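PDB 1VBL: pectate lyase 47 from Bacillus sp. TS-47, which cleaves pectate chains by elimination, as a secreted, thermostable, calcium-binding enzyme of polysaccharide lyase family 1. Local coordinates for residues E188-S193 against A231-N236; V254-A259 against T283-R288; I163-P168 against N205-G210; S198-D203 against D239-S244. All coordinates share one frame; numbering follows the deposited sequence.

In the fold
All four contacts join neighbouring coils of the right-handed parallel beta-helix of this family. Interactions 3 and 4, centres about 18 Å apart, use the two ends of strand 200-208, pairing it with 164-166 and 239-251. Interaction 1 joins strands 192-195 and 232-235 of another sheet, and its Leu232 and Ile234 pack on Ile202, Ile241 and Ile243 of interaction 4 across the interior. Along the chain the segments of interactions 1, 3 and 4 alternate; interaction 2 follows them all. Its residues 254-259 run beside 231-236, about 10 Å from interaction 1 between centres, and its Arg285 side chain comes within about 5 Å of that of Asp229, a calcium ligand.

Interaction 1: residues E188-S193 against A231-N236; sequences EYDSIS and ALDIKN. With CA (calcium ion), chain B.
The calcium site is formed where the carboxylates of Asp190 and Asp233 converge. Asp190 grips the ion with both oxygens, OD1 and OD2 each 2.6 Å from calcium, while Asp233 uses OD2 alone, at 2.5 Å. The two side chains cross at about a right angle with their carboxylate planes 72° apart, and the metal holds Asp190 OD1 and Asp233 OD2 only 3.2 Å from each other, a closeness that the ion's charge would offset. Asp229 and waters 2, 3 and 4 complete the sphere. The carboxylates rise from neighbouring coils of a parallel beta-helix, where Ile192 pairs with Leu232 and Ser193 with Asp233. Ile192 N donates to Ala231 O at 3.1 Å, and Asp233 N returns a bond of the same length to Ile192 O, almost in line with the carbonyl. This fixes the spacing of the ligand-bearing chains. On the other face of the sheet, Ile192 CB meets Leu232 CG at 4.3 Å, turned to the helix interior. Second-shell bonds orient the ligands: Gly230 N donates to Asp190 OD1, and Leu256 N donates to Asp233 OD1, directing OD2 at the metal. Ser193 OG accepts from water 1 at 2.7 Å and also bonds Glu195.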
# COMPACT_ATOMS: atom_id res chain seq x y z
N GLU A 188 10.67 -3.15 -6.10
CA GLU A 188 9.47 -3.22 -6.93
C GLU A 188 8.20 -3.82 -6.34
O GLU A 188 7.10 -3.50 -6.79
CB GLU A 188 9.83 -4.00 -8.20
CG GLU A 188 8.66 -4.47 -9.05
CD GLU A 188 8.37 -3.55 -10.21
OE1 GLU A 188 7.39 -3.80 -10.94
OE2 GLU A 188 9.13 -2.57 -10.41
N TYR A 189 8.34 -4.68 -5.34
CA TYR A 189 7.17 -5.38 -4.80
C TYR A 189 6.37 -4.77 -3.66
O TYR A 189 6.92 -4.33 -2.65
CB TYR A 189 7.60 -6.81 -4.43
CG TYR A 189 8.51 -7.43 -5.48
CD1 TYR A 189 8.12 -7.49 -6.82
CD2 TYR A 189 9.78 -7.89 -5.14
CE1 TYR A 189 8.97 -7.99 -7.80
CE2 TYR A 189 10.65 -8.39 -6.12
CZ TYR A 189 10.24 -8.43 -7.45
OH TYR A 189 11.10 -8.89 -8.43
N ASP A 190 5.05 -4.78 -3.85
CA ASP A 190 4.10 -4.29 -2.85
C ASP A 190 3.25 -5.48 -2.42
O ASP A 190 3.13 -6.45 -3.18
CB ASP A 190 3.15 -3.26 -3.45
CG ASP A 190 3.84 -2.26 -4.33
OD1 ASP A 190 4.87 -1.70 -3.89
OD2 ASP A 190 3.35 -2.04 -5.45
N SER A 191 2.65 -5.41 -1.24
CA SER A 191 1.79 -6.51 -0.80
C SER A 191 0.57 -6.53 -1.71
O SER A 191 0.06 -7.59 -2.07
CB SER A 191 1.38 -6.32 0.66
OG SER A 191 2.48 -6.57 1.52
N ILE A 192 0.10 -5.34 -2.07
CA ILE A 192 -1.04 -5.20 -2.97
C ILE A 192 -0.76 -4.02 -3.90
O ILE A 192 -0.53 -2.90 -3.44
CB ILE A 192 -2.37 -4.94 -2.22
CG1 ILE A 192 -2.76 -6.17 -1.40
CG2 ILE A 192 -3.48 -4.61 -3.22
CD1 ILE A 192 -4.09 -6.05 -0.68
N SER A 193 -0.78 -4.30 -5.20
CA SER A 193 -0.54 -3.27 -6.20
C SER A 193 -1.75 -3.19 -7.11
O SER A 193 -2.10 -4.16 -7.79
CB SER A 193 0.71 -3.62 -7.01
OG SER A 193 0.91 -2.68 -8.06
N ALA A 231 2.99 -0.88 0.61
CA ALA A 231 2.16 -1.85 1.31
C ALA A 231 0.95 -2.03 0.39
O ALA A 231 0.57 -3.14 0.03
CB ALA A 231 1.71 -1.31 2.66
N LEU A 232 0.38 -0.89 -0.01
CA LEU A 232 -0.79 -0.87 -0.87
C LEU A 232 -0.68 0.34 -1.78
O LEU A 232 -0.98 1.46 -1.37
CB LEU A 232 -2.05 -0.77 -0.00
CG LEU A 232 -3.42 -1.10 -0.60
CD1 LEU A 232 -4.48 -0.86 0.48
CD2 LEU A 232 -3.70 -0.26 -1.82
N ASP A 233 -0.25 0.13 -3.02
CA ASP A 233 -0.12 1.23 -3.97
C ASP A 233 -1.21 1.22 -5.02
O ASP A 233 -1.68 0.16 -5.43
CB ASP A 233 1.26 1.21 -4.62
CG ASP A 233 2.37 1.61 -3.65
OD1 ASP A 233 2.07 2.31 -2.66
OD2 ASP A 233 3.53 1.25 -3.88
N ILE A 234 -1.59 2.41 -5.45
CA ILE A 234 -2.65 2.60 -6.43
C ILE A 234 -2.15 3.54 -7.52
O ILE A 234 -1.74 4.66 -7.24
CB ILE A 234 -3.88 3.22 -5.73
CG1 ILE A 234 -4.34 2.30 -4.60
CG2 ILE A 234 -5.00 3.46 -6.74
CD1 ILE A 234 -5.40 2.89 -3.70
N LYS A 235 -2.18 3.08 -8.77
CA LYS A 235 -1.69 3.91 -9.86
C LYS A 235 -2.28 3.59 -11.22
O LYS A 235 -3.13 2.71 -11.37
CB LYS A 235 -0.16 3.78 -9.95
CG LYS A 235 0.31 2.38 -10.31
CD LYS A 235 1.84 2.30 -10.38
CE LYS A 235 2.30 0.91 -10.80
NZ LYS A 235 3.78 0.79 -10.86
N ASN A 236 -1.80 4.33 -12.22
CA ASN A 236 -2.21 4.17 -13.60
C ASN A 236 -3.71 4.10 -13.85
O ASN A 236 -4.24 3.07 -14.28
CB ASN A 236 -1.53 2.94 -14.21
CG ASN A 236 -0.02 3.08 -14.25
OD1 ASN A 236 0.50 4.20 -14.29
ND2 ASN A 236 0.69 1.96 -14.27
CA CA B . 4.82 0.14 -5.78
O HOH W 1 0.68 -0.02 -7.99
O HOH W 2 6.28 -1.37 -6.92
O HOH W 3 3.05 0.68 -7.64
O HOH W 4 6.08 2.15 -6.63

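Interaction 2: residues V254-A259 against T283-R288; sequences VTLIGA and TQRLPR
Two adjacent coils of the parallel beta-helix meet where residues 254-259 run beside the Arg-Leu-Pro-Arg sequence of 285-288, next to the calcium site. Val254 N donates to Gln284 O and Thr255 N to Arg285 O, the latter at 2.8 Å; Thr255 O then accepts from Arg288 N, and Ile257 N gives to Arg288 O at 2.9 Å. Thr255 thus bonds residues three apart, one more than in a regular parallel pair, and the extra length is taken up around the cis peptide before Pro287. The proline ring turns inward: its CB lies 3.7 Å from Thr255 CG2, side by side, and its CG touches Ile257 CD1. Beyond it, Val254 CG2 presses on Leu286 CD2 at 3.4 Å, a tight methyl contact.

On the outer face Leu256 lies beside two arginines, its CG anti to the backbone N (chi1 -178°) so that it runs alongside both. Its CD1 sits over one face of the Arg285 guanidinium, toward the rim and 4.1 Å from Arg285 CZ, and also meets Arg288 CD at 3.6 Å. An alanine here would probably open a gap beside the two arginine side chains and leave the Arg285 guanidinium freer to turn. Tyr313 touches both arginines as well, and Trp345 makes a cation-pi contact with Arg288. Arg288 NH1 donates to water 5 at 3.1 Å, and that water lies 2.8 Å from Gly258 O.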
# COMPACT_ATOMS: atom_id res chain seq x y z
N VAL A 254 3.98 3.45 2.78
CA VAL A 254 2.71 2.74 2.83
C VAL A 254 1.81 2.76 1.60
O VAL A 254 1.67 1.74 0.92
CB VAL A 254 1.88 3.22 4.05
CG1 VAL A 254 0.57 2.45 4.13
CG2 VAL A 254 2.69 3.04 5.33
N THR A 255 1.21 3.90 1.30
CA THR A 255 0.29 3.98 0.18
C THR A 255 0.46 5.14 -0.79
O THR A 255 0.25 6.30 -0.44
CB THR A 255 -1.17 3.99 0.69
OG1 THR A 255 -1.47 2.72 1.28
CG2 THR A 255 -2.16 4.26 -0.45
N LEU A 256 0.82 4.79 -2.01
CA LEU A 256 0.99 5.77 -3.07
C LEU A 256 -0.29 5.77 -3.90
O LEU A 256 -0.83 4.71 -4.22
CB LEU A 256 2.18 5.37 -3.95
CG LEU A 256 2.59 6.27 -5.11
CD1 LEU A 256 3.09 7.61 -4.57
CD2 LEU A 256 3.68 5.58 -5.91
N ILE A 257 -0.80 6.96 -4.22
CA ILE A 257 -2.00 7.07 -5.05
C ILE A 257 -1.60 8.02 -6.18
O ILE A 257 -1.57 9.24 -6.00
CB ILE A 257 -3.20 7.65 -4.26
CG1 ILE A 257 -3.58 6.69 -3.12
CG2 ILE A 257 -4.39 7.86 -5.20
CD1 ILE A 257 -4.76 7.16 -2.28
N GLY A 258 -1.27 7.45 -7.33
CA GLY A 258 -0.81 8.24 -8.45
C GLY A 258 0.70 8.19 -8.38
O GLY A 258 1.30 8.67 -7.42
N ALA A 259 1.34 7.61 -9.40
CA ALA A 259 2.79 7.48 -9.40
C ALA A 259 3.58 8.51 -10.20
O ALA A 259 4.81 8.47 -10.20
CB ALA A 259 3.17 6.07 -9.88
N THR A 283 6.41 5.19 8.15
CA THR A 283 7.18 6.39 7.82
C THR A 283 6.56 7.48 6.96
O THR A 283 6.59 8.65 7.33
CB THR A 283 8.53 5.98 7.19
OG1 THR A 283 9.23 5.11 8.08
CG2 THR A 283 9.39 7.21 6.90
N GLN A 284 6.01 7.10 5.81
CA GLN A 284 5.47 8.09 4.89
C GLN A 284 4.38 7.54 3.96
O GLN A 284 4.15 6.33 3.90
CB GLN A 284 6.61 8.64 4.04
CG GLN A 284 7.37 7.53 3.30
CD GLN A 284 8.60 8.04 2.57
OE1 GLN A 284 8.52 8.95 1.76
NE2 GLN A 284 9.75 7.42 2.86
N ARG A 285 3.74 8.45 3.23
CA ARG A 285 2.67 8.11 2.28
C ARG A 285 1.47 7.49 2.97
O ARG A 285 1.17 6.31 2.76
CB ARG A 285 3.21 7.14 1.22
CG ARG A 285 4.41 7.65 0.44
CD ARG A 285 4.82 6.65 -0.63
NE ARG A 285 5.92 7.14 -1.46
CZ ARG A 285 6.44 6.47 -2.48
NH1 ARG A 285 5.96 5.28 -2.81
NH2 ARG A 285 7.44 6.99 -3.18
N LEU A 286 0.75 8.29 3.75
CA LEU A 286 -0.40 7.80 4.50
C LEU A 286 -1.73 8.48 4.19
O LEU A 286 -2.48 8.81 5.10
CB LEU A 286 -0.12 7.93 6.00
CG LEU A 286 1.30 7.58 6.45
CD1 LEU A 286 1.42 7.78 7.97
CD2 LEU A 286 1.63 6.14 6.07
N PRO A 287 -2.07 8.68 2.90
CA PRO A 287 -1.33 8.31 1.69
C PRO A 287 -0.69 9.54 1.04
O PRO A 287 -0.83 10.66 1.54
CB PRO A 287 -2.43 7.76 0.81
CG PRO A 287 -3.53 8.78 1.05
CD PRO A 287 -3.46 9.05 2.56
N ARG A 288 0.01 9.32 -0.07
CA ARG A 288 0.61 10.40 -0.86
C ARG A 288 -0.30 10.43 -2.08
O ARG A 288 -0.42 9.43 -2.79
CB ARG A 288 2.03 10.06 -1.29
CG ARG A 288 2.71 11.20 -2.06
CD ARG A 288 3.92 10.70 -2.83
NE ARG A 288 4.75 11.77 -3.37
CZ ARG A 288 4.38 12.64 -4.31
NH1 ARG A 288 3.16 12.58 -4.84
NH2 ARG A 288 5.23 13.57 -4.73
O HOH W 5 1.12 10.28 -5.09

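Interaction 3: residues I163-P168 against N205-G210; sequences IEFEAP and NTFTDG
Asn205 meets Ile163 with its side chain rather than its backbone: OD1 accepts from Ile163 N at 3.0 Å, and the amide group lies at the edge of the Phe165 ring. Its ND2 is held by Ile160 O, while Asn246 of the next coil binds Asn205 N with its own side chain. Thr206 begins the regular parallel pairing, N donating to Ile163 O at 2.9 Å and O receiving Phe165 N; its OG1 is taken by Ala412 N, and its CG2 lies near Glu164 CG. Phe207 follows on the opposite face, inside the beta-helix. Its ring and that of Phe165 point the same way with planes 7° apart, yet they are slid so far, centroids 5.2 Å from each other, that they barely overlap and meet mainly at Phe207 CE1 and Phe165 CD1, 3.7 Å apart. Ile192 touches both rings, and Phe248 continues the row on the next coil. Thr208 takes its N to Phe165 O and its O to Ala167 N, the latter pair at 2.8 Å. With OG1 anti to its own N (chi1 179°), it accepts from Gly210 N at 2.9 Å, forming an ST turn. Asp209 brings OD1 beside Ala167 CB, though its bond is to His251 ND1. Water 6 donates to Ala167 O and Asp209 O, spanning the parting chains. At Gly210 a side chain would collide with Glu166 OE2, which bonds Asp211 N. Polar groups thus close both ends of the pairing, and the near-parallel, slid-apart Phe165 and Phe207 rings pack in the interior between them.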
# COMPACT_ATOMS: atom_id res chain seq x y z
N ILE A 163 -6.62 -10.74 5.81
CA ILE A 163 -5.31 -11.36 5.62
C ILE A 163 -4.19 -10.49 6.19
O ILE A 163 -4.25 -9.26 6.11
CB ILE A 163 -5.03 -11.62 4.12
CG1 ILE A 163 -6.03 -12.66 3.59
CG2 ILE A 163 -3.60 -12.09 3.93
CD1 ILE A 163 -6.02 -12.78 2.07
N GLU A 164 -3.19 -11.13 6.78
CA GLU A 164 -2.04 -10.41 7.29
C GLU A 164 -0.95 -10.54 6.24
O GLU A 164 -0.45 -11.64 5.98
CB GLU A 164 -1.54 -11.01 8.61
CG GLU A 164 -0.25 -10.34 9.08
CD GLU A 164 0.37 -11.02 10.28
OE1 GLU A 164 -0.22 -10.95 11.38
OE2 GLU A 164 1.45 -11.62 10.13
N PHE A 165 -0.61 -9.41 5.62
CA PHE A 165 0.42 -9.39 4.59
C PHE A 165 1.78 -9.00 5.14
O PHE A 165 1.93 -7.91 5.69
CB PHE A 165 0.08 -8.39 3.48
CG PHE A 165 -1.10 -8.77 2.64
CD1 PHE A 165 -2.40 -8.45 3.05
CD2 PHE A 165 -0.92 -9.44 1.44
CE1 PHE A 165 -3.50 -8.79 2.26
CE2 PHE A 165 -2.01 -9.78 0.64
CZ PHE A 165 -3.30 -9.46 1.05
N GLU A 166 2.76 -9.87 5.00
CA GLU A 166 4.11 -9.51 5.42
C GLU A 166 4.71 -8.98 4.12
O GLU A 166 4.81 -9.71 3.13
CB GLU A 166 4.91 -10.73 5.88
CG GLU A 166 6.29 -10.35 6.40
CD GLU A 166 7.16 -11.55 6.72
OE1 GLU A 166 7.55 -12.27 5.77
OE2 GLU A 166 7.45 -11.77 7.91
N ALA A 167 5.08 -7.70 4.12
CA ALA A 167 5.63 -7.07 2.92
C ALA A 167 6.68 -7.93 2.23
O ALA A 167 7.58 -8.47 2.87
CB ALA A 167 6.22 -5.71 3.27
N PRO A 168 6.58 -8.05 0.90
CA PRO A 168 7.53 -8.85 0.12
C PRO A 168 8.90 -8.20 0.08
O PRO A 168 9.03 -6.97 0.09
CB PRO A 168 6.87 -8.91 -1.25
CG PRO A 168 6.16 -7.60 -1.34
CD PRO A 168 5.53 -7.48 0.03
N ASN A 205 -7.41 -6.01 6.67
CA ASN A 205 -6.17 -6.73 6.42
C ASN A 205 -5.14 -6.06 7.31
O ASN A 205 -5.37 -4.98 7.85
CB ASN A 205 -5.75 -6.60 4.96
CG ASN A 205 -6.74 -7.22 4.00
OD1 ASN A 205 -6.92 -8.44 3.97
ND2 ASN A 205 -7.41 -6.38 3.21
N THR A 206 -4.00 -6.72 7.48
CA THR A 206 -2.93 -6.16 8.28
C THR A 206 -1.70 -6.18 7.39
O THR A 206 -1.41 -7.17 6.72
CB THR A 206 -2.69 -6.98 9.57
OG1 THR A 206 -3.80 -6.80 10.45
CG2 THR A 206 -1.42 -6.51 10.27
N PHE A 207 -0.99 -5.06 7.36
CA PHE A 207 0.21 -4.93 6.54
C PHE A 207 1.38 -4.62 7.46
O PHE A 207 1.31 -3.68 8.25
CB PHE A 207 0.04 -3.80 5.53
CG PHE A 207 -1.08 -4.04 4.54
CD1 PHE A 207 -0.82 -4.66 3.32
CD2 PHE A 207 -2.38 -3.65 4.84
CE1 PHE A 207 -1.85 -4.89 2.41
CE2 PHE A 207 -3.42 -3.88 3.94
CZ PHE A 207 -3.15 -4.50 2.72
N THR A 208 2.44 -5.42 7.37
CA THR A 208 3.61 -5.22 8.22
C THR A 208 4.86 -5.80 7.56
O THR A 208 4.76 -6.73 6.76
CB THR A 208 3.44 -5.92 9.59
OG1 THR A 208 4.62 -5.72 10.38
CG2 THR A 208 3.22 -7.42 9.40
N ASP A 209 6.02 -5.25 7.88
CA ASP A 209 7.25 -5.80 7.33
C ASP A 209 7.58 -7.06 8.14
O ASP A 209 8.47 -7.83 7.80
CB ASP A 209 8.40 -4.79 7.39
CG ASP A 209 8.28 -3.72 6.31
OD1 ASP A 209 7.35 -3.82 5.48
OD2 ASP A 209 9.12 -2.79 6.28
N GLY A 210 6.82 -7.25 9.22
CA GLY A 210 6.97 -8.42 10.08
C GLY A 210 8.36 -8.80 10.54
O GLY A 210 9.07 -8.00 11.15
O HOH W 6 9.12 -8.03 5.20

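Interaction 4: residues S198-D203 against D239-S244; sequences SHIWID and DFITIS
Ser244 OG is gripped from two sides by the neighbouring strand: Trp201 NE1 donates to it at 3.0 Å, with OG lying 16° out of the indole plane, and OG in turn donates a hydrogen bond to Asp203 OD1 at 2.7 Å, on the lone pair away from OD2. Trp201 lies alongside Thr242, its CD1 edge 3.7 Å from Thr242 CG2 and with Thr242 O in the ring plane. An alanine here would probably leave Ser244 OG without its indole donor and uncover Thr242 CG2. Nearer the start of both strands, Phe240 CB stands 4.1 Å from the His199 ring centroid, almost on the ring normal, a CH-pi contact; the two rings themselves meet obliquely. Between these groups the backbones pair in parallel, Thr242 N giving to Ile200 O at 3.0 Å and Ile202 N to Thr242 O at 2.9 Å. The next shell fixes the polar ends: Arg161 forms a salt bridge with Asp203 OD2, while Tyr17 takes His199 NE2 on its carbonyl and stacks on Phe240. On the opposite face all four isoleucines line the interior, where Ile202 meets Leu232, Ile241 meets Ile234 and Ile243 meets both. Trp201, Ile202 and Asp203 supply the W-i-D of the pectate lyase vWiDH motif, and the in-register isoleucines are those of a right-handed parallel beta-helix.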
# COMPACT_ATOMS: atom_id res chain seq x y z
N SER A 198 -10.45 -0.89 -11.26
CA SER A 198 -11.49 -0.15 -10.56
C SER A 198 -12.38 -1.05 -9.72
O SER A 198 -12.41 -2.27 -9.90
CB SER A 198 -12.35 0.64 -11.56
OG SER A 198 -13.16 -0.23 -12.32
N HIS A 199 -13.11 -0.43 -8.79
CA HIS A 199 -14.00 -1.14 -7.88
C HIS A 199 -13.27 -2.21 -7.09
O HIS A 199 -13.50 -3.41 -7.25
CB HIS A 199 -15.19 -1.73 -8.64
CG HIS A 199 -16.14 -0.70 -9.16
ND1 HIS A 199 -16.03 -0.16 -10.42
CD2 HIS A 199 -17.16 -0.05 -8.55
CE1 HIS A 199 -16.95 0.78 -10.57
NE2 HIS A 199 -17.64 0.87 -9.45
N ILE A 200 -12.37 -1.75 -6.23
CA ILE A 200 -11.56 -2.64 -5.40
C ILE A 200 -11.79 -2.30 -3.94
O ILE A 200 -11.74 -1.13 -3.56
CB ILE A 200 -10.06 -2.47 -5.70
CG1 ILE A 200 -9.80 -2.48 -7.21
CG2 ILE A 200 -9.27 -3.56 -4.99
CD1 ILE A 200 -10.20 -3.77 -7.91
N TRP A 201 -12.05 -3.31 -3.13
CA TRP A 201 -12.27 -3.11 -1.70
C TRP A 201 -11.22 -3.88 -0.93
O TRP A 201 -11.15 -5.11 -1.01
CB TRP A 201 -13.67 -3.59 -1.32
CG TRP A 201 -14.04 -3.34 0.12
CD1 TRP A 201 -13.64 -2.30 0.91
CD2 TRP A 201 -14.96 -4.11 0.90
NE1 TRP A 201 -14.25 -2.38 2.14
CE2 TRP A 201 -15.07 -3.48 2.16
CE3 TRP A 201 -15.71 -5.27 0.66
CZ2 TRP A 201 -15.89 -3.97 3.18
CZ3 TRP A 201 -16.53 -5.76 1.68
CH2 TRP A 201 -16.62 -5.11 2.92
N ILE A 202 -10.38 -3.15 -0.20
CA ILE A 202 -9.32 -3.73 0.63
C ILE A 202 -9.78 -3.48 2.05
O ILE A 202 -9.73 -2.35 2.53
CB ILE A 202 -7.98 -3.02 0.38
CG1 ILE A 202 -7.65 -3.06 -1.12
CG2 ILE A 202 -6.89 -3.66 1.22
CD1 ILE A 202 -7.62 -4.46 -1.72
N ASP A 203 -10.20 -4.53 2.75
CA ASP A 203 -10.76 -4.36 4.08
C ASP A 203 -10.30 -5.37 5.14
O ASP A 203 -10.15 -6.56 4.86
CB ASP A 203 -12.29 -4.40 3.94
CG ASP A 203 -13.02 -4.34 5.26
OD1 ASP A 203 -13.27 -3.22 5.75
OD2 ASP A 203 -13.35 -5.41 5.80
N ASP A 239 -9.35 3.38 -10.23
CA ASP A 239 -10.44 4.26 -9.82
C ASP A 239 -11.45 3.51 -8.96
O ASP A 239 -11.56 2.29 -9.04
CB ASP A 239 -11.14 4.78 -11.09
CG ASP A 239 -11.68 6.19 -10.94
OD1 ASP A 239 -11.48 6.82 -9.88
OD2 ASP A 239 -12.30 6.68 -11.91
N PHE A 240 -12.20 4.26 -8.14
CA PHE A 240 -13.24 3.69 -7.29
C PHE A 240 -12.71 2.59 -6.38
O PHE A 240 -12.99 1.40 -6.56
CB PHE A 240 -14.36 3.16 -8.18
CG PHE A 240 -14.88 4.19 -9.15
CD1 PHE A 240 -14.96 3.92 -10.51
CD2 PHE A 240 -15.26 5.45 -8.69
CE1 PHE A 240 -15.40 4.90 -11.41
CE2 PHE A 240 -15.71 6.43 -9.58
CZ PHE A 240 -15.77 6.15 -10.94
N ILE A 241 -11.95 3.01 -5.38
CA ILE A 241 -11.33 2.11 -4.43
C ILE A 241 -11.67 2.48 -2.99
O ILE A 241 -11.71 3.66 -2.66
CB ILE A 241 -9.80 2.16 -4.58
CG1 ILE A 241 -9.43 1.84 -6.04
CG2 ILE A 241 -9.13 1.21 -3.61
CD1 ILE A 241 -7.95 2.02 -6.33
N THR A 242 -11.92 1.48 -2.15
CA THR A 242 -12.21 1.72 -0.74
C THR A 242 -11.22 0.91 0.09
O THR A 242 -11.11 -0.31 -0.06
CB THR A 242 -13.65 1.33 -0.36
OG1 THR A 242 -14.57 2.24 -0.98
CG2 THR A 242 -13.84 1.40 1.16
N ILE A 243 -10.49 1.60 0.95
CA ILE A 243 -9.49 1.01 1.84
C ILE A 243 -10.00 1.25 3.25
O ILE A 243 -9.94 2.37 3.76
CB ILE A 243 -8.12 1.70 1.64
CG1 ILE A 243 -7.66 1.51 0.19
CG2 ILE A 243 -7.10 1.15 2.63
CD1 ILE A 243 -6.40 2.27 -0.15
N SER A 244 -10.49 0.19 3.89
CA SER A 244 -11.07 0.35 5.21
C SER A 244 -10.69 -0.67 6.27
O SER A 244 -10.46 -1.85 5.98
CB SER A 244 -12.59 0.36 5.08
OG SER A 244 -13.04 -0.82 4.44